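Local coordinates for protein LP15968p (PDB 3MN8) that removes C-terminal arginine or lysine residues from peptides and proteins as a zinc-dependent carboxypeptidase of the M14 family, represented here by its first carboxypeptidase-like domain, at residues A[88-93]-A[371-376]; A[340-345]-A[409-414]. One frame throughout, in Å; residues are numbered along the deposited sequence.

The two contacts meet on one three-stranded sheet of the C-terminal transthyretin-like domain, with their centres 9 Å apart. Contact 1 seats a loop of the catalytic domain, 88-93, against the edge strand 373-376. Contact 2 pairs the middle strand, 339-344, with the strand at the other edge, 410-415. The carbonyl oxygen L90 O and the ammonium K340 NZ, 2.8 Å apart, probably share a hydrogen bond that ties the loop to the middle strand. Another probable bond crosses the sheet, with Y374 OH 2.8 Å from L412 O. Both contacts lie away from the catalytic zinc and the bound inhibitor; contact 1 joins the two domains, and contact 2 lies within the transthyretin-like one.

Contact 1: residues A[88-93]-A[371-376]; sequences NLLTPP and RGEYWR
The carboxylate of E373 holds the backbone of L90. From E373 outward, CB lies 3.9 Å from L90 CD2, CG and CD pass L89 CD1, and OE1 accepts the L90 N-H at 2.7 Å, nearly straight at 165°. The other oxygen, OE2, turns to R87, its salt-bridge partner, and to S369 OG. Glutamate suits the site because an acceptor on a long arm can reach the N-H in mid-turn. That turn is a type II beta turn, N88 to T91, with L90 at its third position; through it the catalytic domain touches the transthyretin-like domain. L89 CD1 also packs on R371, 3.5 Å from NE, at the guanidinium edge, while R371 NH1 bonds R87 O. Tryptophan suits position W375 by offering both an N-H and a broad face. With CG anti to the carbonyl carbon (chi1 -54°), the indole starts out toward the loop; NE1 donates to L90 O at 3.1 Å, the oxygen near the indole plane, the donor above the carbonyl plane. P92 CA and P93 CD lie over one face, both offset toward the rim. An alanine in place of W375 would probably leave a gap beneath both prolines and L90 O without its indole donor.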
loop_
_atom_site.group_PDB
_atom_site.type_symbol
_atom_site.label_atom_id
_atom_site.label_comp_id
_atom_site.label_asym_id
_atom_site.label_seq_id
_atom_site.Cartn_x
_atom_site.Cartn_y
_atom_site.Cartn_z
ATOM N N ASN A 88 10.603 13.944 6.925
ATOM C CA ASN A 88 11.533 13.868 8.046
ATOM C C ASN A 88 12.328 12.571 8.004
ATOM O O ASN A 88 11.786 11.494 7.737
ATOM C CB ASN A 88 10.794 13.995 9.372
ATOM C CG ASN A 88 10.057 15.311 9.493
ATOM O OD1 ASN A 88 8.837 15.342 9.689
ATOM N ND2 ASN A 88 10.793 16.413 9.363
ATOM N N LEU A 89 13.623 12.677 8.259
ATOM C CA LEU A 89 14.476 11.513 8.240
ATOM C C LEU A 89 13.793 10.374 8.995
ATOM O O LEU A 89 13.270 10.567 10.087
ATOM C CB LEU A 89 15.824 11.841 8.876
ATOM C CG LEU A 89 16.952 10.863 8.546
ATOM C CD1 LEU A 89 17.392 11.084 7.112
ATOM C CD2 LEU A 89 18.117 11.045 9.489
ATOM N N LEU A 90 13.787 9.196 8.387
ATOM C CA LEU A 90 13.288 7.986 9.026
ATOM C C LEU A 90 11.778 7.962 9.233
ATOM O O LEU A 90 11.263 7.071 9.903
ATOM C CB LEU A 90 14.027 7.708 10.336
ATOM C CG LEU A 90 15.475 7.257 10.120
ATOM C CD1 LEU A 90 16.229 7.036 11.426
ATOM C CD2 LEU A 90 15.479 5.997 9.272
ATOM N N THR A 91 11.073 8.931 8.658
ATOM C CA THR A 91 9.629 8.805 8.537
ATOM C C THR A 91 9.307 7.927 7.342
ATOM O O THR A 91 9.792 8.197 6.236
ATOM C CB THR A 91 8.909 10.152 8.345
ATOM O OG1 THR A 91 9.052 10.952 9.528
ATOM C CG2 THR A 91 7.432 9.907 8.091
ATOM N N PRO A 92 8.497 6.870 7.569
ATOM C CA PRO A 92 8.078 5.894 6.556
ATOM C C PRO A 92 7.101 6.476 5.546
ATOM O O PRO A 92 6.029 6.957 5.931
ATOM C CB PRO A 92 7.361 4.812 7.374
ATOM C CG PRO A 92 7.704 5.088 8.811
ATOM C CD PRO A 92 7.969 6.543 8.905
ATOM N N PRO A 93 7.462 6.431 4.257
ATOM C CA PRO A 93 6.472 6.736 3.224
ATOM C C PRO A 93 5.609 5.500 3.011
ATOM O O PRO A 93 6.090 4.364 3.036
ATOM C CB PRO A 93 7.316 7.038 1.971
ATOM C CG PRO A 93 8.705 6.588 2.289
ATOM C CD PRO A 93 8.741 5.999 3.687
ATOM N N ARG A 371 19.382 9.068 1.433
ATOM C CA ARG A 371 19.867 9.521 2.727
ATOM C C ARG A 371 20.294 8.329 3.585
ATOM O O ARG A 371 20.509 8.450 4.779
ATOM C CB ARG A 371 18.813 10.406 3.431
ATOM C CG ARG A 371 18.142 11.418 2.472
ATOM C CD ARG A 371 17.653 12.713 3.111
ATOM N NE ARG A 371 16.537 12.531 4.019
ATOM C CZ ARG A 371 15.284 12.929 3.835
ATOM N NH1 ARG A 371 14.415 12.655 4.784
ATOM N NH2 ARG A 371 14.880 13.573 2.744
ATOM N N GLY A 372 20.426 7.174 2.958
ATOM C CA GLY A 372 20.936 5.998 3.636
ATOM C C GLY A 372 19.974 5.423 4.651
ATOM O O GLY A 372 20.364 4.704 5.562
ATOM N N GLU A 373 18.702 5.739 4.487
ATOM C CA GLU A 373 17.688 5.233 5.389
ATOM C C GLU A 373 17.174 3.875 4.946
ATOM O O GLU A 373 17.143 3.566 3.753
ATOM C CB GLU A 373 16.499 6.191 5.466
ATOM C CG GLU A 373 16.781 7.611 5.061
ATOM C CD GLU A 373 15.501 8.423 4.947
ATOM O OE1 GLU A 373 14.858 8.643 5.998
ATOM O OE2 GLU A 373 15.136 8.829 3.811
ATOM N N TYR A 374 16.751 3.074 5.920
ATOM C CA TYR A 374 16.069 1.821 5.641
ATOM C C TYR A 374 15.070 1.560 6.762
ATOM O O TYR A 374 15.268 1.976 7.908
ATOM C CB TYR A 374 17.055 0.660 5.558
ATOM C CG TYR A 374 17.509 0.194 6.919
ATOM C CD1 TYR A 374 18.652 0.730 7.520
ATOM C CD2 TYR A 374 16.778 -0.764 7.623
ATOM C CE1 TYR A 374 19.051 0.317 8.792
ATOM C CE2 TYR A 374 17.171 -1.180 8.885
ATOM C CZ TYR A 374 18.305 -0.638 9.462
ATOM O OH TYR A 374 18.688 -1.060 10.707
ATOM N N TRP A 375 13.982 0.886 6.412
ATOM C CA TRP A 375 13.018 0.425 7.382
ATOM C C TRP A 375 12.834 -1.044 7.088
ATOM O O TRP A 375 12.516 -1.409 5.953
ATOM C CB TRP A 375 11.670 1.121 7.191
ATOM C CG TRP A 375 11.735 2.602 7.190
ATOM C CD1 TRP A 375 11.351 3.449 8.202
ATOM C CD2 TRP A 375 12.188 3.434 6.118
ATOM N NE1 TRP A 375 11.558 4.756 7.824
ATOM C CE2 TRP A 375 12.074 4.773 6.552
ATOM C CE3 TRP A 375 12.690 3.178 4.833
ATOM C CZ2 TRP A 375 12.447 5.842 5.753
ATOM C CZ3 TRP A 375 13.067 4.241 4.047
ATOM C CH2 TRP A 375 12.942 5.555 4.505
ATOM N N ARG A 376 13.030 -1.895 8.088
ATOM C CA ARG A 376 12.837 -3.320 7.879
ATOM C C ARG A 376 11.722 -3.816 8.775
ATOM O O ARG A 376 11.873 -3.954 9.999
ATOM C CB ARG A 376 14.130 -4.098 8.117
ATOM C CG ARG A 376 13.996 -5.611 7.981
ATOM C CD ARG A 376 13.647 -6.035 6.569
ATOM N NE ARG A 376 13.480 -7.485 6.462
ATOM C CZ ARG A 376 13.067 -8.127 5.371
ATOM N NH1 ARG A 376 12.761 -7.461 4.268
ATOM N NH2 ARG A 376 12.959 -9.444 5.380
#

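Contact 2: residues A[340-345]-A[409-414]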
loop_
_atom_site.group_PDB
_atom_site.type_symbol
_atom_site.label_atom_id
_atom_site.label_comp_id
_atom_site.label_asym_id
_atom_site.label_seq_id
_atom_site.Cartn_x
_atom_site.Cartn_y
_atom_site.Cartn_z
ATOM N N LYS A 340 14.641 0.349 11.851
ATOM C CA LYS A 340 14.961 1.357 10.872
ATOM C C LYS A 340 16.259 1.993 11.309
ATOM O O LYS A 340 16.628 1.903 12.493
ATOM C CB LYS A 340 13.844 2.399 10.755
ATOM C CG LYS A 340 13.566 3.244 11.987
ATOM C CD LYS A 340 12.551 4.324 11.620
ATOM C CE LYS A 340 12.113 5.145 12.806
ATOM N NZ LYS A 340 10.935 5.975 12.426
ATOM N N GLY A 341 16.964 2.599 10.355
ATOM C CA GLY A 341 18.257 3.182 10.652
ATOM C C GLY A 341 19.005 3.755 9.472
ATOM O O GLY A 341 18.474 3.914 8.366
ATOM N N LEU A 342 20.267 4.068 9.723
ATOM C CA LEU A 342 21.099 4.701 8.722
ATOM C C LEU A 342 22.337 3.889 8.468
ATOM O O LEU A 342 22.996 3.420 9.402
ATOM C CB LEU A 342 21.519 6.090 9.184
ATOM C CG LEU A 342 20.379 7.047 9.538
ATOM C CD1 LEU A 342 20.970 8.294 10.165
ATOM C CD2 LEU A 342 19.504 7.388 8.321
ATOM N N VAL A 343 22.652 3.721 7.193
ATOM C CA VAL A 343 23.940 3.185 6.819
ATOM C C VAL A 343 24.724 4.403 6.392
ATOM O O VAL A 343 24.336 5.136 5.473
ATOM C CB VAL A 343 23.846 2.157 5.684
ATOM C CG1 VAL A 343 25.236 1.714 5.251
ATOM C CG2 VAL A 343 22.995 0.974 6.122
ATOM N N THR A 344 25.827 4.630 7.086
ATOM C CA THR A 344 26.537 5.874 6.934
ATOM C C THR A 344 28.033 5.681 6.729
ATOM O O THR A 344 28.585 4.611 6.999
ATOM C CB THR A 344 26.330 6.747 8.165
ATOM O OG1 THR A 344 26.721 8.087 7.859
ATOM C CG2 THR A 344 27.163 6.219 9.337
ATOM N N ASP A 345 28.656 6.738 6.220
ATOM C CA ASP A 345 30.099 6.876 6.132
ATOM C C ASP A 345 30.747 6.745 7.477
ATOM O O ASP A 345 30.073 6.758 8.518
ATOM C CB ASP A 345 30.426 8.303 5.709
ATOM C CG ASP A 345 30.864 8.389 4.305
ATOM O OD1 ASP A 345 31.026 9.525 3.805
ATOM O OD2 ASP A 345 31.050 7.310 3.711
ATOM N N ALA A 409 9.606 2.039 15.068
ATOM C CA ALA A 409 10.577 0.985 14.823
ATOM C C ALA A 409 11.882 1.265 15.549
ATOM O O ALA A 409 12.330 2.413 15.644
ATOM C CB ALA A 409 10.826 0.830 13.336
ATOM N N LEU A 410 12.475 0.197 16.064
ATOM C CA LEU A 410 13.726 0.277 16.788
ATOM C C LEU A 410 14.842 0.810 15.896
ATOM O O LEU A 410 15.071 0.291 14.796
ATOM C CB LEU A 410 14.089 -1.101 17.324
ATOM C CG LEU A 410 13.317 -1.439 18.590
ATOM C CD1 LEU A 410 13.192 -2.944 18.767
ATOM C CD2 LEU A 410 14.007 -0.777 19.778
ATOM N N ARG A 411 15.526 1.853 16.370
ATOM C CA ARG A 411 16.636 2.436 15.626
ATOM C C ARG A 411 17.847 1.524 15.657
ATOM O O ARG A 411 18.110 0.866 16.659
ATOM C CB ARG A 411 17.029 3.799 16.177
ATOM C CG ARG A 411 18.270 4.338 15.500
ATOM C CD ARG A 411 17.967 4.856 14.105
ATOM N NE ARG A 411 17.727 6.291 14.142
ATOM C CZ ARG A 411 18.655 7.218 13.901
ATOM N NH1 ARG A 411 19.887 6.860 13.576
ATOM N NH2 ARG A 411 18.350 8.510 13.964
ATOM N N LEU A 412 18.587 1.491 14.557
ATOM C CA LEU A 412 19.739 0.616 14.445
ATOM C C LEU A 412 20.519 1.056 13.222
ATOM O O LEU A 412 20.054 0.909 12.098
ATOM C CB LEU A 412 19.291 -0.843 14.295
ATOM C CG LEU A 412 20.379 -1.924 14.282
ATOM C CD1 LEU A 412 20.993 -2.078 15.656
ATOM C CD2 LEU A 412 19.824 -3.256 13.810
ATOM N N ASP A 413 21.703 1.617 13.449
ATOM C CA ASP A 413 22.485 2.217 12.371
ATOM C C ASP A 413 23.708 1.393 12.039
ATOM O O ASP A 413 24.060 0.461 12.752
ATOM C CB ASP A 413 22.947 3.631 12.749
ATOM C CG ASP A 413 21.799 4.602 12.928
ATOM O OD1 ASP A 413 20.639 4.254 12.613
ATOM O OD2 ASP A 413 22.072 5.729 13.380
ATOM N N PHE A 414 24.365 1.775 10.956
ATOM C CA PHE A 414 25.572 1.115 10.518
ATOM C C PHE A 414 26.581 2.117 9.978
ATOM O O PHE A 414 26.232 3.000 9.187
ATOM C CB PHE A 414 25.242 0.084 9.443
ATOM C CG PHE A 414 24.339 -1.010 9.925
ATOM C CD1 PHE A 414 22.962 -0.874 9.830
ATOM C CD2 PHE A 414 24.864 -2.172 10.485
ATOM C CE1 PHE A 414 22.118 -1.881 10.274
ATOM C CE2 PHE A 414 24.031 -3.185 10.937
ATOM C CZ PHE A 414 22.653 -3.042 10.829
#
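L342 N donates to the carboxylate of D413 from above its plane, 62° out of it, reaching OD1 at 2.9 Å. The same oxygen takes R411 NH1, also at 2.9 Å, on its syn lone pair, so D413 CG sits at the edge of the guanidinium, in plane. Two donors thus grip OD1, and the salt bridge to R411 helps fix the turn of the carboxylate. L342 CD1 lies 3.9 Å from R411 NH1, its apolar branch beside the charged group. The F414 ring meets V343 through CD1, 4.1 Å from V343 CG2, and its remaining neighbours include V385 and A387 of strand 381-388.

The backbone bonds follow the parallel pattern: K340 N to L410 O, a weak one from L412 N to K340 O, then F414 N to L342 O and T344 N to F414 O. One step is missing, since L342 N stays 4.0 Å from L412 O and turns to the aspartate. A glycine suits position G341 because a CB there would run into L412 O and D413 OD1. Without one, G341 CA can approach L412 O to 3.2 Å.

K340 has CG in the crowded position between backbone N and carbonyl carbon (chi1 64°), which sets CG 3.9 Å from A409 CB; the small alanine leaves room for the extended lysine chain. Beyond its bond to the loop of the catalytic domain, K340 NZ forms a salt bridge with E408.

K340 and R411 share one face of the sheet, V343 and F414 the other, where they pack on strand 381-388 of the four-stranded antiparallel sheet. Two sheets facing each other in this way form the beta sandwich of a transthyretin-like domain.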